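Local coordinates for polymerase X (Deinococcus radiodurans, PDB 2W9M), which probably catalyses template-directed DNA synthesis from deoxyribonucleoside triphosphates as a family X polymerase, and carries a zinc-binding polymerase and histidinol phosphatase (PHP) domain, at residues A[90-94]-A[95-99]; A[111-115]-A[116-120]; A[332-336]-A[337-341]; A[340-344]-A[345-349]; A[362-365]-A[366-370]. All coordinates share one frame; numbering follows the deposited sequence.

Contact 1: A[90-94]-A[95-99]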
loop_
_atom_site.group_PDB
_atom_site.type_symbol
_atom_site.label_atom_id
_atom_site.label_comp_id
_atom_site.label_asym_id
_atom_site.label_seq_id
_atom_site.Cartn_x
_atom_site.Cartn_y
_atom_site.Cartn_z
ATOM N N GLY A 90 -14.418 -3.013 4.450
ATOM C CA GLY A 90 -14.022 -1.620 4.361
ATOM C C GLY A 90 -13.137 -1.153 5.501
ATOM O O GLY A 90 -12.505 -0.098 5.408
ATOM N N GLN A 91 -13.079 -1.937 6.575
ATOM C CA GLN A 91 -12.330 -1.535 7.762
ATOM C C GLN A 91 -10.993 -2.250 7.890
ATOM O O GLN A 91 -10.008 -1.666 8.349
ATOM C CB GLN A 91 -13.165 -1.771 9.016
ATOM C CG GLN A 91 -14.440 -0.958 9.050
ATOM C CD GLN A 91 -15.287 -1.282 10.251
ATOM O OE1 GLN A 91 -14.783 -1.779 11.257
ATOM N NE2 GLN A 91 -16.582 -1.008 10.157
ATOM N N LEU A 92 -10.964 -3.515 7.484
ATOM C CA LEU A 92 -9.772 -4.339 7.637
ATOM C C LEU A 92 -8.651 -3.950 6.671
ATOM O O LEU A 92 -8.909 -3.432 5.583
ATOM C CB LEU A 92 -10.132 -5.817 7.481
ATOM C CG LEU A 92 -10.999 -6.380 8.612
ATOM C CD1 LEU A 92 -11.409 -7.813 8.315
ATOM C CD2 LEU A 92 -10.282 -6.289 9.960
ATOM N N PRO A 93 -7.395 -4.184 7.082
ATOM C CA PRO A 93 -6.221 -3.896 6.254
ATOM C C PRO A 93 -6.212 -4.780 5.013
ATOM O O PRO A 93 -6.660 -5.921 5.086
ATOM C CB PRO A 93 -5.048 -4.276 7.161
ATOM C CG PRO A 93 -5.603 -4.296 8.542
ATOM C CD PRO A 93 -7.020 -4.730 8.397
ATOM N N PRO A 94 -5.702 -4.259 3.889
ATOM C CA PRO A 94 -5.642 -4.981 2.614
ATOM C C PRO A 94 -4.957 -6.339 2.736
ATOM O O PRO A 94 -5.441 -7.321 2.180
ATOM C CB PRO A 94 -4.801 -4.055 1.734
ATOM C CG PRO A 94 -5.027 -2.703 2.301
ATOM C CD PRO A 94 -5.145 -2.902 3.780
ATOM N N GLY A 95 -3.841 -6.387 3.453
ATOM C CA GLY A 95 -3.083 -7.614 3.602
ATOM C C GLY A 95 -3.799 -8.678 4.413
ATOM O O GLY A 95 -3.581 -9.870 4.212
ATOM N N LEU A 96 -4.651 -8.253 5.340
ATOM C CA LEU A 96 -5.424 -9.199 6.127
ATOM C C LEU A 96 -6.533 -9.803 5.276
ATOM O O LEU A 96 -6.810 -11.001 5.362
ATOM C CB LEU A 96 -6.019 -8.530 7.362
ATOM C CG LEU A 96 -6.749 -9.480 8.316
ATOM C CD1 LEU A 96 -5.748 -10.184 9.212
ATOM C CD2 LEU A 96 -7.762 -8.721 9.146
ATOM N N LEU A 97 -7.170 -8.969 4.457
ATOM C CA LEU A 97 -8.195 -9.438 3.526
ATOM C C LEU A 97 -7.619 -10.493 2.588
ATOM O O LEU A 97 -8.324 -11.405 2.159
ATOM C CB LEU A 97 -8.760 -8.272 2.711
ATOM C CG LEU A 97 -9.487 -7.190 3.511
ATOM C CD1 LEU A 97 -10.024 -6.108 2.582
ATOM C CD2 LEU A 97 -10.600 -7.813 4.341
ATOM N N ASP A 98 -6.331 -10.356 2.278
ATOM C CA ASP A 98 -5.627 -11.311 1.432
ATOM C C ASP A 98 -5.397 -12.643 2.136
ATOM O O ASP A 98 -5.705 -13.702 1.587
ATOM C CB ASP A 98 -4.290 -10.733 0.980
ATOM C CG ASP A 98 -4.432 -9.787 -0.200
ATOM O OD1 ASP A 98 -5.490 -9.816 -0.872
ATOM O OD2 ASP A 98 -3.479 -9.019 -0.460
ATOM N N LEU A 99 -4.851 -12.584 3.348
ATOM C CA LEU A 99 -4.590 -13.783 4.139
ATOM C C LEU A 99 -5.869 -14.585 4.365
ATOM O O LEU A 99 -5.832 -15.812 4.441
ATOM C CB LEU A 99 -3.955 -13.422 5.485
ATOM C CG LEU A 99 -2.589 -12.736 5.451
ATOM C CD1 LEU A 99 -2.009 -12.648 6.860
ATOM C CD2 LEU A 99 -1.642 -13.481 4.523
#
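Leu97 N donates to Pro93 O at 3.2 Å in a nearly straight bond (164° at the hydrogen). The same oxygen takes a weak second bond from Leu96 N, and one residue on, Asp98 N reaches Pro94 O at 3.2 Å. Pro93 is thus the N-cap of helix 94-99. The carboxylate of Asp98 has its main partner outside, in a salt bridge to Arg464. Around this backbone scaffold three leucines pack. Leu92 CD2 touches Leu96 CD2 at 3.6 Å, while Leu92 CB meets Leu97 CD2 at 3.8 Å. Leu97 holds its CG anti to the carbonyl carbon (chi1 -63°), which carries CD2 back toward Leu92. Pro93 lies alongside Leu96, its CD 4.1 Å from Leu96 CB. With an alanine at Leu97, Leu92 CB would probably lose its closest apolar neighbour here and a gap would open beside Pro93 O. The Pro93 ring also leans on Asp339 and His518, ligands of a zinc ion. Pro94 brings no N-H to the first helical position, so the first turn is set up by the bonds onto Pro93 O and Pro94 O, and Pro93 places this helix start beside the zinc ligands.

Contact 2: A[111-115]-A[116-120]; sequences RSLWL and AGIDS
Trp114 O and Leu113 O receive Gly117 N at 3.0 Å and Ile118 N at 2.9 Å, the two nested backbone bonds of a Schellman motif that ends helix 107-115. Gly117 has a positive phi of 90°, at which a CB would collide with the carbonyl O of Ala116, so the position suits glycine. Just before it, Ala116 N makes weak bonds to both Ser112 O and Leu113 O. Leu113 and Ile118 close the motif on its apolar side, with Leu113 CD2 4.0 Å from Ile118 CD1. The turn belongs to the helix-hairpin-helix domain and leads into helix 121-130, whose N-cap is Ser120, with its OG bound to Arg123 N. Ile118 packs against that same helix, on Leu124 and Ala127. On another flank, Asp119 CB lies over one face of the Trp114 indole, in a CH-pi contact 4.1 Å from the centroid of the six-membered ring. Asp119 CA comes within 3.6 Å of Trp114 CZ3, and the ring and carboxylate planes are 57° apart. Trp114 keeps CG anti to the backbone N (chi1 -153°), placing the benzene half of the indole under Asp119 CB, while NE1 hydrogen-bonds Asp339 O of the zinc-binding domain.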
loop_
_atom_site.group_PDB
_atom_site.type_symbol
_atom_site.label_atom_id
_atom_site.label_comp_id
_atom_site.label_asym_id
_atom_site.label_seq_id
_atom_site.Cartn_x
_atom_site.Cartn_y
_atom_site.Cartn_z
ATOM N N ARG A 111 -4.203 -14.975 13.028
ATOM C CA ARG A 111 -3.915 -14.098 14.151
ATOM C C ARG A 111 -2.468 -14.217 14.620
ATOM O O ARG A 111 -1.867 -13.232 15.041
ATOM C CB ARG A 111 -4.877 -14.359 15.308
ATOM C CG ARG A 111 -4.348 -13.886 16.638
ATOM C CD ARG A 111 -5.462 -13.418 17.547
ATOM N NE ARG A 111 -4.922 -12.785 18.745
ATOM C CZ ARG A 111 -5.503 -11.777 19.385
ATOM N NH1 ARG A 111 -6.647 -11.279 18.935
ATOM N NH2 ARG A 111 -4.937 -11.264 20.469
ATOM N N SER A 112 -1.901 -15.416 14.541
ATOM C CA SER A 112 -0.519 -15.605 14.967
ATOM C C SER A 112 0.463 -15.120 13.901
ATOM O O SER A 112 1.578 -14.696 14.219
ATOM C CB SER A 112 -0.248 -17.063 15.352
ATOM O OG SER A 112 0.073 -17.843 14.216
ATOM N N LEU A 113 0.050 -15.180 12.638
ATOM C CA LEU A 113 0.853 -14.609 11.562
ATOM C C LEU A 113 0.934 -13.096 11.752
ATOM O O LEU A 113 2.010 -12.500 11.664
ATOM C CB LEU A 113 0.261 -14.941 10.186
ATOM C CG LEU A 113 0.295 -16.397 9.713
ATOM C CD1 LEU A 113 -0.326 -16.519 8.331
ATOM C CD2 LEU A 113 1.709 -16.934 9.702
ATOM N N TRP A 114 -0.215 -12.484 12.030
ATOM C CA TRP A 114 -0.285 -11.044 12.251
ATOM C C TRP A 114 0.619 -10.629 13.412
ATOM O O TRP A 114 1.404 -9.689 13.284
ATOM C CB TRP A 114 -1.731 -10.609 12.514
ATOM C CG TRP A 114 -2.023 -9.199 12.123
ATOM C CD1 TRP A 114 -2.153 -8.126 12.955
ATOM C CD2 TRP A 114 -2.220 -8.701 10.788
ATOM N NE1 TRP A 114 -2.419 -6.991 12.223
ATOM C CE2 TRP A 114 -2.464 -7.316 10.897
ATOM C CE3 TRP A 114 -2.211 -9.293 9.523
ATOM C CZ2 TRP A 114 -2.701 -6.514 9.775
ATOM C CZ3 TRP A 114 -2.443 -8.495 8.414
ATOM C CH2 TRP A 114 -2.684 -7.120 8.548
ATOM N N LEU A 115 0.520 -11.337 14.537
ATOM C CA LEU A 115 1.330 -11.001 15.705
ATOM C C LEU A 115 2.809 -11.274 15.453
ATOM O O LEU A 115 3.673 -10.734 16.143
ATOM C CB LEU A 115 0.855 -11.766 16.941
ATOM C CG LEU A 115 -0.574 -11.499 17.424
ATOM C CD1 LEU A 115 -0.893 -12.396 18.603
ATOM C CD2 LEU A 115 -0.782 -10.034 17.786
ATOM N N ALA A 116 3.096 -12.104 14.456
ATOM C CA ALA A 116 4.475 -12.423 14.095
ATOM C C ALA A 116 5.041 -11.454 13.055
ATOM O O ALA A 116 6.196 -11.580 12.646
ATOM C CB ALA A 116 4.570 -13.851 13.591
ATOM N N GLY A 117 4.222 -10.499 12.619
ATOM C CA GLY A 117 4.662 -9.483 11.680
ATOM C C GLY A 117 4.478 -9.847 10.215
ATOM O O GLY A 117 5.061 -9.208 9.333
ATOM N N ILE A 118 3.675 -10.876 9.955
ATOM C CA ILE A 118 3.383 -11.289 8.585
ATOM C C ILE A 118 2.019 -10.744 8.172
ATOM O O ILE A 118 0.983 -11.242 8.609
ATOM C CB ILE A 118 3.427 -12.815 8.438
ATOM C CG1 ILE A 118 4.812 -13.331 8.837
ATOM C CG2 ILE A 118 3.092 -13.220 7.011
ATOM C CD1 ILE A 118 4.949 -14.831 8.791
ATOM N N ASP A 119 2.029 -9.722 7.322
ATOM C CA ASP A 119 0.836 -8.927 7.064
ATOM C C ASP A 119 0.386 -8.905 5.604
ATOM O O ASP A 119 -0.554 -8.188 5.263
ATOM C CB ASP A 119 1.068 -7.486 7.525
ATOM C CG ASP A 119 2.077 -6.750 6.653
ATOM O OD1 ASP A 119 2.959 -7.420 6.069
ATOM O OD2 ASP A 119 1.991 -5.504 6.551
ATOM N N SER A 120 1.050 -9.666 4.738
ATOM C CA SER A 120 0.653 -9.699 3.331
ATOM C C SER A 120 1.034 -10.996 2.638
ATOM O O SER A 120 1.869 -11.751 3.126
ATOM C CB SER A 120 1.237 -8.505 2.570
ATOM O OG SER A 120 2.651 -8.583 2.489
#

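Contact 3: A[332-336]-A[337-341]; sequences HTHST and WSDGG. With ZN (zinc ion), chain D; ZN (zinc ion), chain C.
His334 and Asp339 come together as ligands of two different zinc ions, their ring and carboxylate planes 71° apart, with His334 ND1 3.6 Å from Asp339 OD1. Metal bonds dominate. The zinc ion of chain D is held by His332 NE2 and His334 NE2, each at 2.3 Å, and completed by Glu401 and Asp516. The zinc ion of chain C is gripped by both oxygens of Asp339, OD2 at 2.3 Å and OD1 at 2.6 Å, together with His364 and His518; it also stands over one face of the His334 ring, offset toward the rim. Hydrogen bonds shape the loop between these ligands. Ser335 O accepts from Gly340 N at 2.8 Å and from Ser338 N at 3.0 Å, the two donors arriving from opposite faces of its carbonyl plane. Ser335 OG accepts from Trp337 N and lies in the plane of the indole at its edge, 3.3 Å from Trp337 CD1. Packing is close at Gly340, where a CB would clash with Ser335 O and His334 O. The paired histidines followed by a ligand aspartate are characteristic of the PHP domain's multinuclear metal site, in which Glu401, His428 and His456 bind a third zinc ion.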
loop_
_atom_site.group_PDB
_atom_site.type_symbol
_atom_site.label_atom_id
_atom_site.label_comp_id
_atom_site.label_asym_id
_atom_site.label_seq_id
_atom_site.Cartn_x
_atom_site.Cartn_y
_atom_site.Cartn_z
ATOM N N HIS A 332 0.872 7.932 10.896
ATOM C CA HIS A 332 -0.214 7.043 10.507
ATOM C C HIS A 332 0.222 5.576 10.545
ATOM O O HIS A 332 0.321 4.914 9.519
ATOM C CB HIS A 332 -0.766 7.433 9.132
ATOM C CG HIS A 332 -2.004 6.691 8.753
ATOM N ND1 HIS A 332 -2.511 6.691 7.467
ATOM C CD2 HIS A 332 -2.832 5.907 9.478
ATOM C CE1 HIS A 332 -3.600 5.951 7.427
ATOM N NE2 HIS A 332 -3.820 5.460 8.636
ATOM N N THR A 333 0.489 5.084 11.749
ATOM C CA THR A 333 0.835 3.686 11.959
ATOM C C THR A 333 -0.178 3.077 12.926
ATOM O O THR A 333 -0.825 3.799 13.682
ATOM C CB THR A 333 2.238 3.545 12.556
ATOM O OG1 THR A 333 2.273 4.193 13.833
ATOM C CG2 THR A 333 3.280 4.181 11.644
ATOM N N HIS A 334 -0.325 1.755 12.900
ATOM C CA HIS A 334 -1.283 1.087 13.779
ATOM C C HIS A 334 -0.599 0.151 14.767
ATOM O O HIS A 334 0.463 -0.398 14.484
ATOM C CB HIS A 334 -2.342 0.337 12.966
ATOM C CG HIS A 334 -3.231 1.238 12.168
ATOM N ND1 HIS A 334 -4.504 1.576 12.569
ATOM C CD2 HIS A 334 -3.020 1.885 10.995
ATOM C CE1 HIS A 334 -5.044 2.390 11.679
ATOM N NE2 HIS A 334 -4.161 2.592 10.715
ATOM N N SER A 335 -1.218 -0.016 15.931
ATOM C CA SER A 335 -0.658 -0.840 16.992
ATOM C C SER A 335 -1.666 -1.876 17.471
ATOM O O SER A 335 -2.788 -1.959 16.968
ATOM C CB SER A 335 -0.249 0.033 18.178
ATOM O OG SER A 335 -1.390 0.484 18.896
ATOM N N THR A 336 -1.256 -2.651 18.466
ATOM C CA THR A 336 -2.118 -3.640 19.100
ATOM C C THR A 336 -3.414 -3.042 19.663
ATOM O O THR A 336 -4.432 -3.732 19.745
ATOM C CB THR A 336 -1.346 -4.400 20.192
ATOM O OG1 THR A 336 -0.844 -5.625 19.640
ATOM C CG2 THR A 336 -2.245 -4.712 21.376
ATOM N N TRP A 337 -3.376 -1.762 20.035
ATOM C CA TRP A 337 -4.569 -1.056 20.508
ATOM C C TRP A 337 -5.721 -1.136 19.507
ATOM O O TRP A 337 -6.890 -1.162 19.888
ATOM C CB TRP A 337 -4.249 0.417 20.787
ATOM C CG TRP A 337 -3.452 0.633 22.023
ATOM C CD1 TRP A 337 -2.092 0.615 22.139
ATOM C CD2 TRP A 337 -3.963 0.902 23.331
ATOM N NE1 TRP A 337 -1.724 0.857 23.438
ATOM C CE2 TRP A 337 -2.857 1.033 24.194
ATOM C CE3 TRP A 337 -5.250 1.044 23.859
ATOM C CZ2 TRP A 337 -2.996 1.299 25.554
ATOM C CZ3 TRP A 337 -5.388 1.306 25.214
ATOM C CH2 TRP A 337 -4.268 1.432 26.044
ATOM N N SER A 338 -5.381 -1.162 18.223
ATOM C CA SER A 338 -6.375 -1.186 17.160
ATOM C C SER A 338 -6.354 -2.548 16.460
ATOM O O SER A 338 -6.627 -3.582 17.075
ATOM C CB SER A 338 -6.079 -0.071 16.154
ATOM O OG SER A 338 -7.238 0.305 15.439
ATOM N N ASP A 339 -6.016 -2.541 15.174
ATOM C CA ASP A 339 -5.888 -3.774 14.414
ATOM C C ASP A 339 -4.454 -4.012 13.943
ATOM O O ASP A 339 -4.228 -4.674 12.938
ATOM C CB ASP A 339 -6.863 -3.793 13.234
ATOM C CG ASP A 339 -6.575 -2.705 12.214
ATOM O OD1 ASP A 339 -5.788 -1.784 12.522
ATOM O OD2 ASP A 339 -7.140 -2.768 11.098
ATOM N N GLY A 340 -3.488 -3.473 14.679
ATOM C CA GLY A 340 -2.085 -3.736 14.407
ATOM C C GLY A 340 -1.622 -5.014 15.078
ATOM O O GLY A 340 -2.381 -5.648 15.815
ATOM N N GLY A 341 -0.375 -5.399 14.829
ATOM C CA GLY A 341 0.151 -6.641 15.369
ATOM C C GLY A 341 1.290 -6.464 16.358
ATOM O O GLY A 341 1.816 -7.440 16.894
HETATM ZN ZN ZN D . -4.852 3.444 8.700
HETATM ZN ZN ZN C . -6.347 -0.811 10.213
#

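Contact 4: A[340-344]-A[345-349]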
loop_
_atom_site.group_PDB
_atom_site.type_symbol
_atom_site.label_atom_id
_atom_site.label_comp_id
_atom_site.label_asym_id
_atom_site.label_seq_id
_atom_site.Cartn_x
_atom_site.Cartn_y
_atom_site.Cartn_z
ATOM N N GLY A 340 -3.488 -3.473 14.679
ATOM C CA GLY A 340 -2.085 -3.736 14.407
ATOM C C GLY A 340 -1.622 -5.014 15.078
ATOM O O GLY A 340 -2.381 -5.648 15.815
ATOM N N GLY A 341 -0.375 -5.399 14.829
ATOM C CA GLY A 341 0.151 -6.641 15.369
ATOM C C GLY A 341 1.290 -6.464 16.358
ATOM O O GLY A 341 1.816 -7.440 16.894
ATOM N N ALA A 342 1.677 -5.217 16.597
ATOM C CA ALA A 342 2.766 -4.920 17.513
ATOM C C ALA A 342 2.375 -3.811 18.487
ATOM O O ALA A 342 1.454 -3.039 18.224
ATOM C CB ALA A 342 4.019 -4.536 16.737
ATOM N N SER A 343 3.076 -3.742 19.613
ATOM C CA SER A 343 2.843 -2.684 20.585
ATOM C C SER A 343 3.404 -1.383 20.038
ATOM O O SER A 343 4.169 -1.389 19.076
ATOM C CB SER A 343 3.530 -3.015 21.906
ATOM O OG SER A 343 4.937 -2.879 21.785
ATOM N N ILE A 344 3.028 -0.271 20.659
ATOM C CA ILE A 344 3.545 1.036 20.272
ATOM C C ILE A 344 5.062 1.110 20.448
ATOM O O ILE A 344 5.753 1.757 19.658
ATOM C CB ILE A 344 2.867 2.173 21.071
ATOM C CG1 ILE A 344 1.374 2.238 20.742
ATOM C CG2 ILE A 344 3.528 3.513 20.776
ATOM C CD1 ILE A 344 0.651 3.373 21.435
ATOM N N ARG A 345 5.581 0.442 21.477
ATOM C CA ARG A 345 7.021 0.443 21.723
ATOM C C ARG A 345 7.781 -0.277 20.610
ATOM O O ARG A 345 8.785 0.233 20.121
ATOM C CB ARG A 345 7.369 -0.165 23.091
ATOM C CG ARG A 345 8.858 -0.059 23.438
ATOM C CD ARG A 345 9.250 -0.844 24.688
ATOM N NE ARG A 345 9.066 -0.083 25.923
ATOM C CZ ARG A 345 8.024 -0.220 26.741
ATOM N NH1 ARG A 345 7.061 -1.089 26.458
ATOM N NH2 ARG A 345 7.943 0.514 27.845
ATOM N N GLU A 346 7.304 -1.455 20.214
ATOM C CA GLU A 346 7.941 -2.213 19.139
ATOM C C GLU A 346 7.965 -1.391 17.849
ATOM O O GLU A 346 8.975 -1.350 17.148
ATOM C CB GLU A 346 7.225 -3.547 18.902
ATOM C CG GLU A 346 7.015 -4.389 20.154
ATOM C CD GLU A 346 6.318 -5.714 19.867
ATOM O OE1 GLU A 346 5.189 -5.918 20.367
ATOM O OE2 GLU A 346 6.897 -6.548 19.137
ATOM N N MET A 347 6.847 -0.735 17.546
ATOM C CA MET A 347 6.747 0.111 16.358
ATOM C C MET A 347 7.711 1.294 16.429
ATOM O O MET A 347 8.419 1.575 15.465
ATOM C CB MET A 347 5.309 0.595 16.146
ATOM C CG MET A 347 4.310 -0.526 15.876
ATOM S SD MET A 347 4.518 -1.266 14.239
ATOM C CE MET A 347 3.922 0.056 13.196
ATOM N N ALA A 348 7.750 1.980 17.568
ATOM C CA ALA A 348 8.669 3.105 17.742
ATOM C C ALA A 348 10.131 2.675 17.609
ATOM O O ALA A 348 10.903 3.302 16.885
ATOM C CB ALA A 348 8.431 3.796 19.076
ATOM N N GLU A 349 10.509 1.612 18.315
ATOM C CA GLU A 349 11.844 1.033 18.176
ATOM C C GLU A 349 12.136 0.706 16.717
ATOM O O GLU A 349 13.235 0.947 16.227
ATOM C CB GLU A 349 11.989 -0.244 19.012
ATOM C CG GLU A 349 12.740 -0.084 20.327
ATOM C CD GLU A 349 11.817 0.031 21.526
ATOM O OE1 GLU A 349 11.752 -0.934 22.322
ATOM O OE2 GLU A 349 11.152 1.079 21.667
#
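Glu346 turns its side chain back over the start of helix 344-353, where Ser343 stands at the N-cap. Its CB rests 4.0 Å from Ala342 CB. The next atom, CG, is set anti to the carbonyl carbon (chi1 -51°) and passes tightly beside Ser343 OG at 3.0 Å. From there the chain runs extended, carrying CD past the serine hydroxyl. At the tip OE1 receives Ser343 N at 3.1 Å in an almost perfectly straight bond (175° at the hydrogen), the donor coming from above the carboxylate plane. A weak bond from Ser343 OG also ends on OE1, at 3.4 Å. In return, Ser343 OG accepts from Glu346 N at 3.2 Å. This exchange, side chain to backbone in both directions, is a capping box. Behind it the regular helical bonds take over, Met347 N to Ser343 O and Ala348 N to Ile344 O. Met347, bent twice along its chain, brings CG to 4.1 Å from Ala342 CB, and beyond the contact it packs on Leu359. Ile344 faces Ile386 and Leu389 of helix 376-391. Replacing Ser343 by an alanine would probably cost Glu346 N its capping acceptor and leave the Glu346 carboxylate with one bond fewer, the weak one from the hydroxyl. The box thus supplies side-chain acceptors to the N-H groups of Ser343 and Glu346 at the helix start, and a carboxylate close to the N-terminal end of the helix would be expected to interact favourably with its dipole.

Contact 5: A[362-365]-A[366-370]. With ZN (zinc ion), chain C.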
loop_
_atom_site.group_PDB
_atom_site.type_symbol
_atom_site.label_atom_id
_atom_site.label_comp_id
_atom_site.label_asym_id
_atom_site.label_seq_id
_atom_site.Cartn_x
_atom_site.Cartn_y
_atom_site.Cartn_z
ATOM N N ALA A 362 -1.614 6.335 15.244
ATOM C CA ALA A 362 -2.865 6.615 14.534
ATOM C C ALA A 362 -3.780 5.397 14.397
ATOM O O ALA A 362 -4.049 4.936 13.288
ATOM C CB ALA A 362 -2.574 7.215 13.163
ATOM N N ASP A 363 -4.264 4.887 15.524
ATOM C CA ASP A 363 -5.171 3.742 15.521
ATOM C C ASP A 363 -6.597 4.178 15.186
ATOM O O ASP A 363 -6.924 5.361 15.276
ATOM C CB ASP A 363 -5.108 3.015 16.872
ATOM C CG ASP A 363 -3.839 2.186 17.028
ATOM O OD1 ASP A 363 -3.650 1.235 16.240
ATOM O OD2 ASP A 363 -3.026 2.483 17.928
ATOM N N HIS A 364 -7.440 3.231 14.782
ATOM C CA HIS A 364 -8.805 3.558 14.384
ATOM C C HIS A 364 -9.637 3.999 15.575
ATOM O O HIS A 364 -9.229 3.848 16.728
ATOM C CB HIS A 364 -9.498 2.365 13.729
ATOM C CG HIS A 364 -8.721 1.753 12.614
ATOM N ND1 HIS A 364 -8.826 2.186 11.310
ATOM C CD2 HIS A 364 -7.827 0.738 12.606
ATOM C CE1 HIS A 364 -8.024 1.464 10.548
ATOM N NE2 HIS A 364 -7.406 0.581 11.310
ATOM N N SER A 365 -10.827 4.511 15.280
ATOM C CA SER A 365 -11.730 5.010 16.304
ATOM C C SER A 365 -13.008 4.181 16.397
ATOM O O SER A 365 -13.285 3.364 15.524
ATOM C CB SER A 365 -12.079 6.463 16.001
ATOM O OG SER A 365 -12.435 6.619 14.643
ATOM N N ARG A 366 -13.759 4.394 17.478
ATOM C CA ARG A 366 -15.105 3.843 17.671
ATOM C C ARG A 366 -15.685 3.109 16.464
ATOM O O ARG A 366 -15.796 1.884 16.460
ATOM C CB ARG A 366 -16.069 4.980 18.038
ATOM C CG ARG A 366 -16.463 5.078 19.498
ATOM C CD ARG A 366 -17.795 4.376 19.753
ATOM N NE ARG A 366 -17.635 3.072 20.392
ATOM C CZ ARG A 366 -18.585 2.141 20.444
ATOM N NH1 ARG A 366 -19.766 2.361 19.877
ATOM N NH2 ARG A 366 -18.348 0.985 21.055
ATOM N N ALA A 367 -16.064 3.876 15.446
ATOM C CA ALA A 367 -16.861 3.367 14.332
ATOM C C ALA A 367 -16.280 2.131 13.643
ATOM O O ALA A 367 -17.026 1.248 13.215
ATOM C CB ALA A 367 -17.132 4.473 13.319
ATOM N N ALA A 368 -14.958 2.075 13.519
ATOM C CA ALA A 368 -14.307 0.919 12.912
ATOM C C ALA A 368 -14.387 -0.266 13.864
ATOM O O ALA A 368 -13.410 -0.611 14.526
ATOM C CB ALA A 368 -12.856 1.235 12.556
ATOM N N TYR A 369 -15.559 -0.891 13.914
ATOM C CA TYR A 369 -15.843 -1.957 14.866
ATOM C C TYR A 369 -15.069 -3.247 14.591
ATOM O O TYR A 369 -14.586 -3.898 15.517
ATOM C CB TYR A 369 -17.346 -2.247 14.896
ATOM C CG TYR A 369 -17.743 -3.231 15.965
ATOM C CD1 TYR A 369 -18.134 -2.796 17.223
ATOM C CD2 TYR A 369 -17.717 -4.597 15.722
ATOM C CE1 TYR A 369 -18.493 -3.693 18.209
ATOM C CE2 TYR A 369 -18.074 -5.504 16.703
ATOM C CZ TYR A 369 -18.463 -5.044 17.942
ATOM O OH TYR A 369 -18.815 -5.936 18.924
ATOM N N TYR A 370 -14.954 -3.614 13.320
ATOM C CA TYR A 370 -14.305 -4.866 12.952
ATOM C C TYR A 370 -12.791 -4.729 12.903
ATOM O O TYR A 370 -12.083 -5.695 12.625
ATOM C CB TYR A 370 -14.854 -5.390 11.623
ATOM C CG TYR A 370 -16.335 -5.687 11.682
ATOM C CD1 TYR A 370 -17.269 -4.735 11.295
ATOM C CD2 TYR A 370 -16.800 -6.908 12.152
ATOM C CE1 TYR A 370 -18.627 -4.996 11.361
ATOM C CE2 TYR A 370 -18.156 -7.180 12.221
ATOM C CZ TYR A 370 -19.065 -6.219 11.824
ATOM O OH TYR A 370 -20.413 -6.479 11.890
HETATM ZN ZN ZN C . -6.347 -0.811 10.213
#
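Ala368 N donates to Ser365 O at 2.9 Å, closing a tight turn that carries the chain out of strand 358-364. A second, weaker backbone bond follows, from Tyr369 N to Ala367 O at 2.7 Å, and makes Ala368 the centre of an inverse gamma turn. The side-chain hydroxyl of Ser365 is used outward: OG bonds to Asp411 OD2 and to Asp403 N, and the same Asp411 oxygen also receives Ala367 N, which ties the turn to a neighbouring loop. Across the turn the apolar contact is between small groups. His364 CB and Ala368 CB touch at 3.7 Å, and the alanine methyl reaches on to His364 CG at 4.2 Å, approaching the imidazole obliquely near its root. Ala368 in turn rests on Gln91. Further along, Tyr369 CD2 stands 4.2 Å above the plane of the Tyr370 ring, over its centre, and Tyr370 packs among Thr20, Leu24 and Ala87 of the N-terminal helices. Metal bonding belongs to His364, whose NE2 binds the zinc ion of chain C at 2.1 Å; Asp339 and His518 complete the site. His334 brings its ring against that of His364 at about 30° between planes, while His428 meets it edge-to-face. A ligand histidine carried at the end of a parallel strand, with a loop turning away just after it, is the arrangement of the PHP domain, a distorted beta-alpha barrel whose metal site is assembled from loops at the strand ends.

From the N terminus, contact 1 closes the short link between helix 83-91 and helix 94-99, and contact 2 then ends helix 107-115 ahead of helix 121-130; the two touch through Leu96 and Trp114. Far along the chain, contact 3 turns from strand 329-333 into the zinc loop, and contact 4 begins on its last residues, Gly340 and Gly341, to start helix 344-353. Contact 5 closes the turn after the neighbouring strand, 358-364, and shares the zinc ion of chain C with contact 3. Apart from the shared glycines, all follow in series; none nests or crosses. Contacts 1 and 2 bring the helix-hairpin-helix region against the PHP barrel, contact 1 reaching contacts 3 and 5, contact 2 reaching 3 and 4.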